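Local coordinates for protein Ps01740 (Pseudomonas sp. UW4, PDB 5UIF) that is a tautomerase-superfamily homologue of cis-3-chloroacrylic acid dehalogenase and probably catalyses hydrolytic dehalogenation of such substrates, at residues A[23-28]-A[34-39]; A[3-8]-A[85-90]; A[10-15]-A[41-46]. One frame throughout, in Å; residues are numbered along the deposited sequence.

Interaction 1: residues A[23-28]-A[34-39]; sequences SITSIH and APASYV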
ATOM      1  N   SER A  23     -12.550  -7.052 -15.548  1.00 47.95           N
ATOM      2  CA  SER A  23     -13.348  -7.903 -14.675  1.00 46.61           C
ATOM      3  C   SER A  23     -13.605  -7.238 -13.328  1.00 45.03           C
ATOM      4  O   SER A  23     -14.746  -7.167 -12.873  1.00 45.50           O
ATOM      5  CB  SER A  23     -12.661  -9.255 -14.472  1.00 46.19           C
ATOM      6  OG  SER A  23     -13.409 -10.078 -13.593  1.00 46.03           O
ATOM      7  N   ILE A  24     -12.539  -6.752 -12.695  1.00 43.36           N
ATOM      8  CA  ILE A  24     -12.643  -6.084 -11.400  1.00 42.21           C
ATOM      9  C   ILE A  24     -13.556  -4.863 -11.480  1.00 42.82           C
ATOM     10  O   ILE A  24     -14.389  -4.639 -10.600  1.00 43.14           O
ATOM     11  CB  ILE A  24     -11.255  -5.653 -10.876  1.00 41.43           C
ATOM     12  CG1 ILE A  24     -10.431  -6.882 -10.485  1.00 41.22           C
ATOM     13  CG2 ILE A  24     -11.390  -4.720  -9.682  1.00 41.08           C
ATOM     14  CD1 ILE A  24      -9.017  -6.556 -10.057  1.00 41.05           C
ATOM     15  N   THR A  25     -13.401  -4.084 -12.546  1.00 43.55           N
ATOM     16  CA  THR A  25     -14.224  -2.899 -12.765  1.00 44.82           C
ATOM     17  C   THR A  25     -15.704  -3.262 -12.844  1.00 45.40           C
ATOM     18  O   THR A  25     -16.541  -2.630 -12.202  1.00 46.06           O
ATOM     19  CB  THR A  25     -13.817  -2.159 -14.053  1.00 45.87           C
ATOM     20  OG1 THR A  25     -12.410  -1.889 -14.028  1.00 45.02           O
ATOM     21  CG2 THR A  25     -14.581  -0.849 -14.183  1.00 41.61           C
ATOM     22  N   SER A  26     -16.016  -4.290 -13.628  1.00 45.48           N
ATOM     23  CA  SER A  26     -17.392  -4.751 -13.788  1.00 47.27           C
ATOM     24  C   SER A  26     -17.992  -5.230 -12.469  1.00 47.63           C
ATOM     25  O   SER A  26     -19.153  -4.953 -12.167  1.00 48.74           O
ATOM     26  CB  SER A  26     -17.457  -5.873 -14.824  1.00 47.86           C
ATOM     27  OG  SER A  26     -18.776  -6.375 -14.947  1.00 49.71           O
ATOM     28  N   ILE A  27     -17.191  -5.950 -11.689  1.00 47.22           N
ATOM     29  CA  ILE A  27     -17.632  -6.479 -10.404  1.00 48.15           C
ATOM     30  C   ILE A  27     -17.932  -5.355  -9.415  1.00 49.52           C
ATOM     31  O   ILE A  27     -18.923  -5.406  -8.686  1.00 51.83           O
ATOM     32  CB  ILE A  27     -16.576  -7.431  -9.805  1.00 46.90           C
ATOM     33  CG1 ILE A  27     -16.419  -8.669 -10.689  1.00 46.85           C
ATOM     34  CG2 ILE A  27     -16.958  -7.844  -8.392  1.00 47.07           C
ATOM     35  CD1 ILE A  27     -15.175  -9.476 -10.396  1.00 45.67           C
ATOM     36  N   HIS A  28     -17.082  -4.333  -9.404  1.00 48.85           N
ATOM     37  CA  HIS A  28     -17.252  -3.213  -8.485  1.00 49.77           C
ATOM     38  C   HIS A  28     -18.446  -2.334  -8.849  1.00 51.07           C
ATOM     39  O   HIS A  28     -19.245  -1.975  -7.983  1.00 52.24           O
ATOM     40  CB  HIS A  28     -15.985  -2.357  -8.439  1.00 49.95           C
ATOM     41  CG  HIS A  28     -16.084  -1.191  -7.505  1.00 51.95           C
ATOM     42  ND1 HIS A  28     -15.758  -1.278  -6.169  1.00 52.18           N
ATOM     43  CD2 HIS A  28     -16.485   0.086  -7.711  1.00 53.85           C
ATOM     44  CE1 HIS A  28     -15.948  -0.104  -5.593  1.00 53.95           C
ATOM     45  NE2 HIS A  28     -16.390   0.740  -6.507  1.00 55.17           N
ATOM     46  N   ALA A  34     -21.501   2.143  -8.525  1.00 60.78           N
ATOM     47  CA  ALA A  34     -20.667   3.311  -8.778  1.00 61.67           C
ATOM     48  C   ALA A  34     -20.176   3.320 -10.223  1.00 61.96           C
ATOM     49  O   ALA A  34     -19.908   2.263 -10.793  1.00 60.64           O
ATOM     50  CB  ALA A  34     -19.490   3.341  -7.813  1.00 60.19           C
ATOM     51  N   PRO A  35     -20.062   4.516 -10.823  1.00 64.11           N
ATOM     52  CA  PRO A  35     -19.615   4.656 -12.215  1.00 64.29           C
ATOM     53  C   PRO A  35     -18.199   4.128 -12.438  1.00 62.32           C
ATOM     54  O   PRO A  35     -17.372   4.165 -11.528  1.00 62.06           O
ATOM     55  CB  PRO A  35     -19.680   6.168 -12.458  1.00 66.93           C
ATOM     56  CG  PRO A  35     -19.651   6.781 -11.100  1.00 67.46           C
ATOM     57  CD  PRO A  35     -20.374   5.821 -10.214  1.00 66.47           C
ATOM     58  N   ALA A  36     -17.934   3.647 -13.649  1.00 61.27           N
ATOM     59  CA  ALA A  36     -16.658   3.018 -13.973  1.00 58.27           C
ATOM     60  C   ALA A  36     -15.507   4.019 -14.030  1.00 59.02           C
ATOM     61  O   ALA A  36     -14.350   3.652 -13.832  1.00 57.77           O
ATOM     62  CB  ALA A  36     -16.766   2.270 -15.295  1.00 57.46           C
ATOM     63  N   SER A  37     -15.830   5.282 -14.293  1.00 61.42           N
ATOM     64  CA  SER A  37     -14.817   6.321 -14.463  1.00 62.40           C
ATOM     65  C   SER A  37     -13.976   6.538 -13.206  1.00 61.64           C
ATOM     66  O   SER A  37     -12.843   7.012 -13.284  1.00 62.38           O
ATOM     67  CB  SER A  37     -15.477   7.639 -14.876  1.00 65.52           C
ATOM     68  OG  SER A  37     -16.444   8.043 -13.923  1.00 66.39           O
ATOM     69  N   TYR A  38     -14.532   6.190 -12.051  1.00 60.66           N
ATOM     70  CA  TYR A  38     -13.835   6.370 -10.782  1.00 60.52           C
ATOM     71  C   TYR A  38     -13.042   5.127 -10.391  1.00 58.05           C
ATOM     72  O   TYR A  38     -12.259   5.156  -9.443  1.00 58.04           O
ATOM     73  CB  TYR A  38     -14.830   6.727  -9.674  1.00 61.92           C
ATOM     74  CG  TYR A  38     -15.463   8.092  -9.831  1.00 66.15           C
ATOM     75  CD1 TYR A  38     -14.970   9.191  -9.140  1.00 68.55           C
ATOM     76  CD2 TYR A  38     -16.551   8.283 -10.672  1.00 67.57           C
ATOM     77  CE1 TYR A  38     -15.544  10.440  -9.279  1.00 72.52           C
ATOM     78  CE2 TYR A  38     -17.132   9.529 -10.818  1.00 71.36           C
ATOM     79  CZ  TYR A  38     -16.625  10.603 -10.120  1.00 74.00           C
ATOM     80  OH  TYR A  38     -17.199  11.846 -10.261  1.00 77.97           O
ATOM     81  N   VAL A  39     -13.245   4.041 -11.129  1.00 55.96           N
ATOM     82  CA  VAL A  39     -12.584   2.775 -10.826  1.00 52.82           C
ATOM     83  C   VAL A  39     -11.182   2.710 -11.425  1.00 52.11           C
ATOM     84  O   VAL A  39     -11.016   2.743 -12.644  1.00 52.00           O
ATOM     85  CB  VAL A  39     -13.403   1.578 -11.341  1.00 51.52           C
ATOM     86  CG1 VAL A  39     -12.695   0.272 -11.018  1.00 48.97           C
ATOM     87  CG2 VAL A  39     -14.801   1.596 -10.741  1.00 52.54           C
TER
HETATM   88  O   HOH W   1     -10.438  -0.200 -14.201  1.00 25.28           O
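Val39 directs its two methyl branches at two residues one helical turn apart on 23-28: CG1 meets Thr25 and CG2 meets His28. The threonine and the valine run at a slant to each other. Val39 CG1 lies against both branches of the threonine, at 3.7 Å from Thr25 OG1 and 3.9 Å from Thr25 CG2. With CG2 of Thr25 anti to the backbone N, this methyl also reaches Ala36, 4.0 Å from Thr25 CG2 to Ala36 CB. His28 and Val39 pass alongside one another heading in opposite directions, and the closest pair is His28 CD2 to Val39 CG2 at 3.8 Å. Farther along the same imidazole, His28 NE2 comes within 4.3 Å of Ala34 CB. Both aliphatic neighbours approach the ring obliquely. Segment 23-28 lies in the second half of helix 14-32, and 34-39 in the connection that leads into strand 40-46, part of the return leg of the beta-alpha-beta unit from which tautomerase-superfamily proteins are built. Within this connection, Val39 N donates to Ala36 O, and the resulting tight turn presents Ala36 and Val39 to the same helix. Pro1, the amino-terminal proline that is a hallmark of the superfamily, touches both His28 and Val39, while the ring nitrogen ND1 of His28 is hydrogen-bonded to Tyr3. From a second subunit, Gly55 packs on Thr25 and Ala54 on Ala36. No direct hydrogen bond joins the segments. Thr25 OG1 is held by the carbonyl of Ala21, one turn earlier in the helix, and also accepts a hydrogen bond from a water 2.6 Å away. That same water donates a weak hydrogen bond of 3.4 Å to Val39 O, a loose bridge from the helix to the connection.

Interaction 2: residues A[3-8]-A[85-90]; sequences YECQTV and DVYMAV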
ATOM      1  N   TYR A   3      -8.038  -0.434  -6.803  1.00 47.30           N
ATOM      2  CA  TYR A   3      -7.644  -1.829  -6.640  1.00 46.82           C
ATOM      3  C   TYR A   3      -6.198  -2.032  -7.078  1.00 47.55           C
ATOM      4  O   TYR A   3      -5.804  -1.603  -8.162  1.00 47.84           O
ATOM      5  CB  TYR A   3      -8.571  -2.750  -7.438  1.00 45.67           C
ATOM      6  CG  TYR A   3      -9.963  -2.876  -6.860  1.00 46.20           C
ATOM      7  CD1 TYR A   3     -10.955  -1.960  -7.183  1.00 47.32           C
ATOM      8  CD2 TYR A   3     -10.285  -3.915  -5.997  1.00 45.64           C
ATOM      9  CE1 TYR A   3     -12.230  -2.074  -6.658  1.00 47.87           C
ATOM     10  CE2 TYR A   3     -11.555  -4.037  -5.468  1.00 46.01           C
ATOM     11  CZ  TYR A   3     -12.524  -3.115  -5.800  1.00 47.28           C
ATOM     12  OH  TYR A   3     -13.790  -3.235  -5.275  1.00 48.11           O
ATOM     13  N   GLU A   4      -5.410  -2.686  -6.230  1.00 48.04           N
ATOM     14  CA  GLU A   4      -3.998  -2.911  -6.516  1.00 48.61           C
ATOM     15  C   GLU A   4      -3.661  -4.398  -6.523  1.00 48.42           C
ATOM     16  O   GLU A   4      -4.015  -5.126  -5.597  1.00 48.87           O
ATOM     17  CB  GLU A   4      -3.124  -2.179  -5.496  1.00 49.96           C
ATOM     18  CG  GLU A   4      -3.357  -0.677  -5.449  1.00 52.39           C
ATOM     19  CD  GLU A   4      -2.568   0.003  -4.347  1.00 55.40           C
ATOM     20  OE1 GLU A   4      -1.356   0.236  -4.538  1.00 56.71           O
ATOM     21  OE2 GLU A   4      -3.160   0.307  -3.291  1.00 56.97           O
ATOM     22  N   CYS A   5      -2.971  -4.840  -7.570  1.00 48.00           N
ATOM     23  CA  CYS A   5      -2.595  -6.244  -7.703  1.00 47.28           C
ATOM     24  C   CYS A   5      -1.085  -6.429  -7.593  1.00 48.16           C
ATOM     25  O   CYS A   5      -0.321  -5.866  -8.378  1.00 49.09           O
ATOM     26  CB  CYS A   5      -3.096  -6.807  -9.034  1.00 46.83           C
ATOM     27  SG  CYS A   5      -2.859  -8.589  -9.231  1.00 39.86           S
ATOM     28  N   GLN A   6      -0.660  -7.223  -6.614  1.00 48.04           N
ATOM     29  CA  GLN A   6       0.758  -7.487  -6.401  1.00 48.86           C
ATOM     30  C   GLN A   6       1.095  -8.955  -6.630  1.00 49.53           C
ATOM     31  O   GLN A   6       0.665  -9.825  -5.874  1.00 50.27           O
ATOM     32  CB  GLN A   6       1.176  -7.076  -4.988  1.00 50.00           C
ATOM     33  CG  GLN A   6       1.355  -5.581  -4.799  1.00 51.78           C
ATOM     34  CD  GLN A   6       1.834  -5.228  -3.405  1.00 54.72           C
ATOM     35  OE1 GLN A   6       1.736  -6.033  -2.479  1.00 55.36           O
ATOM     36  NE2 GLN A   6       2.357  -4.017  -3.249  1.00 57.16           N
ATOM     37  N   THR A   7       1.865  -9.225  -7.680  1.00 49.65           N
ATOM     38  CA  THR A   7       2.300 -10.584  -7.984  1.00 49.85           C
ATOM     39  C   THR A   7       3.801 -10.629  -8.230  1.00 51.18           C
ATOM     40  O   THR A   7       4.451  -9.591  -8.353  1.00 51.71           O
ATOM     41  CB  THR A   7       1.577 -11.156  -9.221  1.00 49.19           C
ATOM     42  OG1 THR A   7       1.926 -10.388 -10.380  1.00 49.37           O
ATOM     43  CG2 THR A   7       0.069 -11.124  -9.030  1.00 47.91           C
ATOM     44  N   VAL A   8       4.350 -11.837  -8.296  1.00 51.70           N
ATOM     45  CA  VAL A   8       5.757 -12.021  -8.626  1.00 53.46           C
ATOM     46  C   VAL A   8       5.970 -11.745 -10.112  1.00 53.57           C
ATOM     47  O   VAL A   8       5.139 -12.120 -10.940  1.00 52.64           O
ATOM     48  CB  VAL A   8       6.241 -13.446  -8.268  1.00 54.95           C
ATOM     49  CG1 VAL A   8       7.671 -13.675  -8.743  1.00 57.15           C
ATOM     50  CG2 VAL A   8       6.133 -13.678  -6.770  1.00 55.23           C
ATOM     51  N   ASP A  85     -12.413 -15.670  -7.449  1.00 43.79           N
ATOM     52  CA  ASP A  85     -12.780 -16.677  -8.441  1.00 44.34           C
ATOM     53  C   ASP A  85     -12.213 -16.340  -9.815  1.00 43.86           C
ATOM     54  O   ASP A  85     -11.730 -17.218 -10.532  1.00 45.17           O
ATOM     55  CB  ASP A  85     -14.301 -16.817  -8.530  1.00 45.04           C
ATOM     56  CG  ASP A  85     -14.884 -17.608  -7.376  1.00 47.20           C
ATOM     57  OD1 ASP A  85     -14.159 -18.448  -6.801  1.00 49.30           O
ATOM     58  OD2 ASP A  85     -16.070 -17.393  -7.046  1.00 46.92           O
ATOM     59  N   VAL A  86     -12.277 -15.062 -10.173  1.00 42.17           N
ATOM     60  CA  VAL A  86     -11.799 -14.598 -11.469  1.00 42.29           C
ATOM     61  C   VAL A  86     -10.286 -14.752 -11.604  1.00 42.33           C
ATOM     62  O   VAL A  86      -9.799 -15.256 -12.617  1.00 44.11           O
ATOM     63  CB  VAL A  86     -12.193 -13.123 -11.712  1.00 41.39           C
ATOM     64  CG1 VAL A  86     -11.301 -12.489 -12.771  1.00 42.16           C
ATOM     65  CG2 VAL A  86     -13.660 -13.025 -12.109  1.00 41.39           C
ATOM     66  N   TYR A  87      -9.548 -14.331 -10.582  1.00 40.76           N
ATOM     67  CA  TYR A  87      -8.090 -14.388 -10.632  1.00 41.45           C
ATOM     68  C   TYR A  87      -7.581 -15.822 -10.759  1.00 43.19           C
ATOM     69  O   TYR A  87      -6.624 -16.084 -11.487  1.00 44.88           O
ATOM     70  CB  TYR A  87      -7.470 -13.732  -9.395  1.00 40.65           C
ATOM     71  CG  TYR A  87      -5.959 -13.712  -9.442  1.00 42.28           C
ATOM     72  CD1 TYR A  87      -5.278 -12.693 -10.094  1.00 43.13           C
ATOM     73  CD2 TYR A  87      -5.211 -14.723  -8.848  1.00 43.82           C
ATOM     74  CE1 TYR A  87      -3.897 -12.675 -10.148  1.00 45.18           C
ATOM     75  CE2 TYR A  87      -3.832 -14.716  -8.899  1.00 45.78           C
ATOM     76  CZ  TYR A  87      -3.179 -13.689  -9.549  1.00 46.64           C
ATOM     77  OH  TYR A  87      -1.804 -13.678  -9.599  1.00 49.05           O
ATOM     78  N   MET A  88      -8.217 -16.743 -10.044  1.00 42.81           N
ATOM     79  CA  MET A  88      -7.826 -18.147 -10.097  1.00 44.24           C
ATOM     80  C   MET A  88      -8.131 -18.751 -11.463  1.00 44.63           C
ATOM     81  O   MET A  88      -7.456 -19.678 -11.906  1.00 46.38           O
ATOM     82  CB  MET A  88      -8.534 -18.947  -9.002  1.00 45.38           C
ATOM     83  CG  MET A  88      -8.057 -18.637  -7.594  1.00 45.05           C
ATOM     84  SD  MET A  88      -8.905 -19.635  -6.357  1.00 61.62           S
ATOM     85  CE  MET A  88      -8.512 -21.287  -6.931  1.00 70.32           C
ATOM     86  N   ALA A  89      -9.152 -18.220 -12.125  1.00 43.35           N
ATOM     87  CA  ALA A  89      -9.549 -18.714 -13.439  1.00 44.13           C
ATOM     88  C   ALA A  89      -8.649 -18.154 -14.535  1.00 44.02           C
ATOM     89  O   ALA A  89      -8.356 -18.832 -15.519  1.00 46.34           O
ATOM     90  CB  ALA A  89     -10.998 -18.365 -13.716  1.00 43.73           C
ATOM     91  N   VAL A  90      -8.218 -16.910 -14.357  1.00 41.85           N
ATOM     92  CA  VAL A  90      -7.363 -16.244 -15.331  1.00 42.10           C
ATOM     93  C   VAL A  90      -5.926 -16.754 -15.245  1.00 42.87           C
ATOM     94  O   VAL A  90      -5.260 -16.946 -16.264  1.00 45.02           O
ATOM     95  CB  VAL A  90      -7.385 -14.709 -15.130  1.00 40.54           C
ATOM     96  CG1 VAL A  90      -6.284 -14.033 -15.938  1.00 41.51           C
ATOM     97  CG2 VAL A  90      -8.750 -14.145 -15.495  1.00 40.31           C
TER
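Cys5 and Thr7, alternate residues on one face of strand 2-8, both turn toward the ring of Tyr87 on helix 73-91. This is helix-on-sheet packing in the alpha/beta core of the tautomerase fold, where the strand lies inside the mixed sheet and the helix packs on one face of it. The backbones stay well apart, with 10.3 Å between the nearest CA atoms, those of Cys5 and Tyr87, and the long aromatic side chain spans the gap. At the start of 3-8, Tyr3 points into the same layer but reaches helix 73-91 at Ile79 and Ile83, earlier in that helix. Cys5 follows two residues later. Its SG, anti to the backbone N (chi1 -173°), lies 4.3 Å from Tyr87 CE1. The sulfur is 5.4 Å from the ring centroid and 57° off the ring normal, so this sulfur-aromatic contact is oblique. Gln6 faces the reverse side of the sheet, where it packs on Leu42 of the third subunit; the strand thus has the helix layer on one face and the trimer interface on the other. The buried Tyr87 ring is also flanked by Leu20 of helix 14-32 and by Ala61 and Ile63 of the strand next to 2-8. Thr7 completes the contact at the phenol end. The two side chains cross at a slant, the threonine methyl being the branch that meets the tyrosine near its hydroxyl, and no hydrogen bond links them. With its CG2 anti to the carbonyl carbon, Thr7 places this methyl 4.2 Å from Tyr87 CZ.

Interaction 3: residues A[10-15]-A[41-46]; sequences GTLSER and VLFKEL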
ATOM      1  N   GLY A  10       6.463 -11.711 -13.802  1.00 55.28           N
ATOM      2  CA  GLY A  10       6.290 -12.728 -14.823  1.00 55.64           C
ATOM      3  C   GLY A  10       4.992 -13.502 -14.690  1.00 53.75           C
ATOM      4  O   GLY A  10       4.689 -14.367 -15.513  1.00 54.92           O
ATOM      5  N   THR A  11       4.222 -13.193 -13.653  1.00 51.29           N
ATOM      6  CA  THR A  11       2.961 -13.883 -13.405  1.00 49.64           C
ATOM      7  C   THR A  11       1.893 -13.498 -14.425  1.00 48.60           C
ATOM      8  O   THR A  11       1.290 -14.360 -15.062  1.00 49.43           O
ATOM      9  CB  THR A  11       2.422 -13.591 -11.993  1.00 48.13           C
ATOM     10  OG1 THR A  11       3.365 -14.041 -11.014  1.00 49.25           O
ATOM     11  CG2 THR A  11       1.094 -14.297 -11.773  1.00 47.58           C
ATOM     12  N   LEU A  12       1.665 -12.197 -14.575  1.00 47.27           N
ATOM     13  CA  LEU A  12       0.615 -11.701 -15.457  1.00 46.52           C
ATOM     14  C   LEU A  12       1.160 -11.170 -16.778  1.00 48.72           C
ATOM     15  O   LEU A  12       2.223 -10.551 -16.819  1.00 49.31           O
ATOM     16  CB  LEU A  12      -0.186 -10.605 -14.751  1.00 43.71           C
ATOM     17  CG  LEU A  12      -0.932 -11.034 -13.486  1.00 41.91           C
ATOM     18  CD1 LEU A  12      -1.624  -9.846 -12.834  1.00 40.28           C
ATOM     19  CD2 LEU A  12      -1.935 -12.120 -13.823  1.00 42.05           C
ATOM     20  N   SER A  13       0.423 -11.426 -17.856  1.00 50.31           N
ATOM     21  CA  SER A  13       0.754 -10.887 -19.170  1.00 52.93           C
ATOM     22  C   SER A  13      -0.033  -9.606 -19.408  1.00 53.63           C
ATOM     23  O   SER A  13      -0.745  -9.133 -18.522  1.00 52.00           O
ATOM     24  CB  SER A  13       0.459 -11.910 -20.273  1.00 54.15           C
ATOM     25  OG  SER A  13      -0.925 -12.212 -20.327  1.00 53.04           O
ATOM     26  N   GLU A  14       0.103  -9.042 -20.604  1.00 56.65           N
ATOM     27  CA  GLU A  14      -0.649  -7.850 -20.970  1.00 58.03           C
ATOM     28  C   GLU A  14      -2.130  -8.182 -21.079  1.00 57.30           C
ATOM     29  O   GLU A  14      -2.983  -7.456 -20.565  1.00 55.62           O
ATOM     30  CB  GLU A  14      -0.142  -7.269 -22.291  1.00 62.26           C
ATOM     31  CG  GLU A  14       0.420  -5.859 -22.176  1.00 64.24           C
ATOM     32  CD  GLU A  14       0.515  -5.147 -23.516  1.00 68.98           C
ATOM     33  OE1 GLU A  14       1.060  -5.742 -24.470  1.00 71.46           O
ATOM     34  OE2 GLU A  14       0.045  -3.992 -23.615  1.00 70.72           O
ATOM     35  N   ARG A  15      -2.422  -9.289 -21.754  1.00 58.92           N
ATOM     36  CA  ARG A  15      -3.793  -9.734 -21.958  1.00 58.89           C
ATOM     37  C   ARG A  15      -4.476 -10.041 -20.626  1.00 54.76           C
ATOM     38  O   ARG A  15      -5.666  -9.766 -20.446  1.00 54.40           O
ATOM     39  CB  ARG A  15      -3.817 -10.963 -22.874  1.00 63.03           C
ATOM     40  CG  ARG A  15      -4.689 -12.103 -22.374  1.00 65.12           C
ATOM     41  CD  ARG A  15      -4.483 -13.363 -23.193  1.00 70.61           C
ATOM     42  NE  ARG A  15      -3.122 -13.870 -23.062  1.00 72.46           N
ATOM     43  CZ  ARG A  15      -2.685 -14.589 -22.034  1.00 72.36           C
ATOM     44  NH1 ARG A  15      -3.506 -14.899 -21.039  1.00 70.42           N
ATOM     45  NH2 ARG A  15      -1.427 -15.005 -22.005  1.00 74.38           N
ATOM     46  N   VAL A  41      -7.462   0.566 -11.523  1.00 42.59           N
ATOM     47  CA  VAL A  41      -6.792  -0.701 -11.248  1.00 42.74           C
ATOM     48  C   VAL A  41      -5.301  -0.610 -11.557  1.00 43.50           C
ATOM     49  O   VAL A  41      -4.909  -0.256 -12.669  1.00 45.39           O
ATOM     50  CB  VAL A  41      -7.407  -1.858 -12.060  1.00 44.29           C
ATOM     51  CG1 VAL A  41      -6.725  -3.173 -11.711  1.00 44.47           C
ATOM     52  CG2 VAL A  41      -8.904  -1.948 -11.807  1.00 43.83           C
ATOM     53  N   LEU A  42      -4.474  -0.931 -10.567  1.00 42.33           N
ATOM     54  CA  LEU A  42      -3.025  -0.857 -10.724  1.00 43.08           C
ATOM     55  C   LEU A  42      -2.380  -2.235 -10.606  1.00 44.76           C
ATOM     56  O   LEU A  42      -2.847  -3.087  -9.852  1.00 43.56           O
ATOM     57  CB  LEU A  42      -2.423   0.087  -9.682  1.00 40.55           C
ATOM     58  CG  LEU A  42      -3.139   1.420  -9.457  1.00 39.52           C
ATOM     59  CD1 LEU A  42      -2.430   2.222  -8.376  1.00 38.69           C
ATOM     60  CD2 LEU A  42      -3.236   2.219 -10.749  1.00 40.95           C
ATOM     61  N   PHE A  43      -1.302  -2.445 -11.355  1.00 47.49           N
ATOM     62  CA  PHE A  43      -0.573  -3.707 -11.307  1.00 49.39           C
ATOM     63  C   PHE A  43       0.893  -3.489 -10.952  1.00 50.50           C
ATOM     64  O   PHE A  43       1.602  -2.740 -11.623  1.00 51.91           O
ATOM     65  CB  PHE A  43      -0.685  -4.445 -12.643  1.00 52.77           C
ATOM     66  CG  PHE A  43      -2.057  -4.986 -12.922  1.00 52.96           C
ATOM     67  CD1 PHE A  43      -2.991  -4.225 -13.605  1.00 53.26           C
ATOM     68  CD2 PHE A  43      -2.414  -6.256 -12.500  1.00 52.99           C
ATOM     69  CE1 PHE A  43      -4.255  -4.721 -13.861  1.00 54.05           C
ATOM     70  CE2 PHE A  43      -3.676  -6.758 -12.754  1.00 53.99           C
ATOM     71  CZ  PHE A  43      -4.598  -5.990 -13.436  1.00 54.51           C
ATOM     72  N   LYS A  44       1.338  -4.150  -9.889  1.00 50.25           N
ATOM     73  CA  LYS A  44       2.719  -4.053  -9.440  1.00 51.17           C
ATOM     74  C   LYS A  44       3.356  -5.434  -9.349  1.00 51.77           C
ATOM     75  O   LYS A  44       2.732  -6.384  -8.875  1.00 51.61           O
ATOM     76  CB  LYS A  44       2.793  -3.345  -8.086  1.00 50.26           C
ATOM     77  CG  LYS A  44       2.557  -1.847  -8.165  1.00 52.51           C
ATOM     78  CD  LYS A  44       2.121  -1.277  -6.827  1.00 52.70           C
ATOM     79  CE  LYS A  44       0.741  -1.785  -6.442  1.00 54.09           C
ATOM     80  NZ  LYS A  44       0.336  -1.323  -5.087  1.00 55.09           N
ATOM     81  N   GLU A  45       4.598  -5.542  -9.809  1.00 52.69           N
ATOM     82  CA  GLU A  45       5.308  -6.814  -9.778  1.00 53.15           C
ATOM     83  C   GLU A  45       6.403  -6.831  -8.718  1.00 51.39           C
ATOM     84  O   GLU A  45       7.057  -5.820  -8.465  1.00 51.33           O
ATOM     85  CB  GLU A  45       5.912  -7.128 -11.150  1.00 56.59           C
ATOM     86  CG  GLU A  45       4.890  -7.533 -12.197  1.00 58.27           C
ATOM     87  CD  GLU A  45       5.534  -8.035 -13.473  1.00 63.12           C
ATOM     88  OE1 GLU A  45       6.727  -7.739 -13.696  1.00 64.90           O
ATOM     89  OE2 GLU A  45       4.849  -8.732 -14.252  1.00 65.69           O
ATOM     90  N   LEU A  46       6.589  -7.992  -8.100  1.00 50.04           N
ATOM     91  CA  LEU A  46       7.634  -8.178  -7.103  1.00 48.12           C
ATOM     92  C   LEU A  46       8.818  -8.920  -7.709  1.00 50.46           C
ATOM     93  O   LEU A  46       8.641  -9.821  -8.529  1.00 52.50           O
ATOM     94  CB  LEU A  46       7.094  -8.946  -5.894  1.00 45.42           C
ATOM     95  CG  LEU A  46       5.926  -8.305  -5.144  1.00 42.65           C
ATOM     96  CD1 LEU A  46       5.319  -9.289  -4.158  1.00 41.31           C
ATOM     97  CD2 LEU A  46       6.381  -7.045  -4.430  1.00 41.23           C
TER
HETATM   98  O   HOH W   2       2.657  -9.905 -12.750  1.00 34.53           O
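Gly10 and Glu45 are the residues whose CA atoms lie nearest across the two segments, 7.8 Å apart. Residues 41-46 form an extended strand, whereas 10-15 begins as a turn and enters helix 14-32 only after Ser13, which occupies the N-cap position and caps a backbone N of the first turn. Gly10 has a positive phi (105°), a conformation suited to glycine because a CB there would press on the preceding carbonyl oxygen. Together the segments span the first connection and the final strand of the beta-alpha-beta unit made of strand 2-8, helix 14-32 and strand 40-46. The buried half of the contact is apolar. Leu12 CD1 meets the CD2-CE2 bond of Phe43 obliquely, 3.7 Å from each atom, and the two side chains cross at about a right angle. Leu20 of the helix and Cys5 of the adjacent strand touch both residues, placing the pair in the layer between helix and sheet, with Ser50 of the second subunit also against Phe43. At the exposed end, Glu45 stretches its chain out beyond CG to the turn. Its OE2 accepts a nearly straight (173°) but long and weak hydrogen bond of 3.4 Å from Gly10 N. A water donates to the same Glu45 OE2 at 2.9 Å and accepts from Leu12 N at 3.1 Å. One carboxylate oxygen thus serves two backbone N-H groups of the turn, one directly and one through water; this would favour the ionised form of Glu45, although the length of the direct bond suggests only a modest hold.

Strand 2-8 connects all three contacts. Interactions 2 and 3, with centres about 9 Å apart, share the core beneath the helices: Cys5 CB packs 3.6 Å from Phe43 CD2, and Tyr87 OH lies 3.7 Å from Thr11 CG2. Their strands are parallel neighbours in the sheet, with Thr7 O and Leu46 N 2.7 Å apart in a probable hydrogen bond. Interaction 1 lies farther along helix 14-32, its centre about 16 Å from that of interaction 2 and 18 Å from that of interaction 3. Tyr3 OH reaches it through a probable 2.9 Å hydrogen bond to His28 ND1, close to Pro1, where the superfamily's active site would be expected.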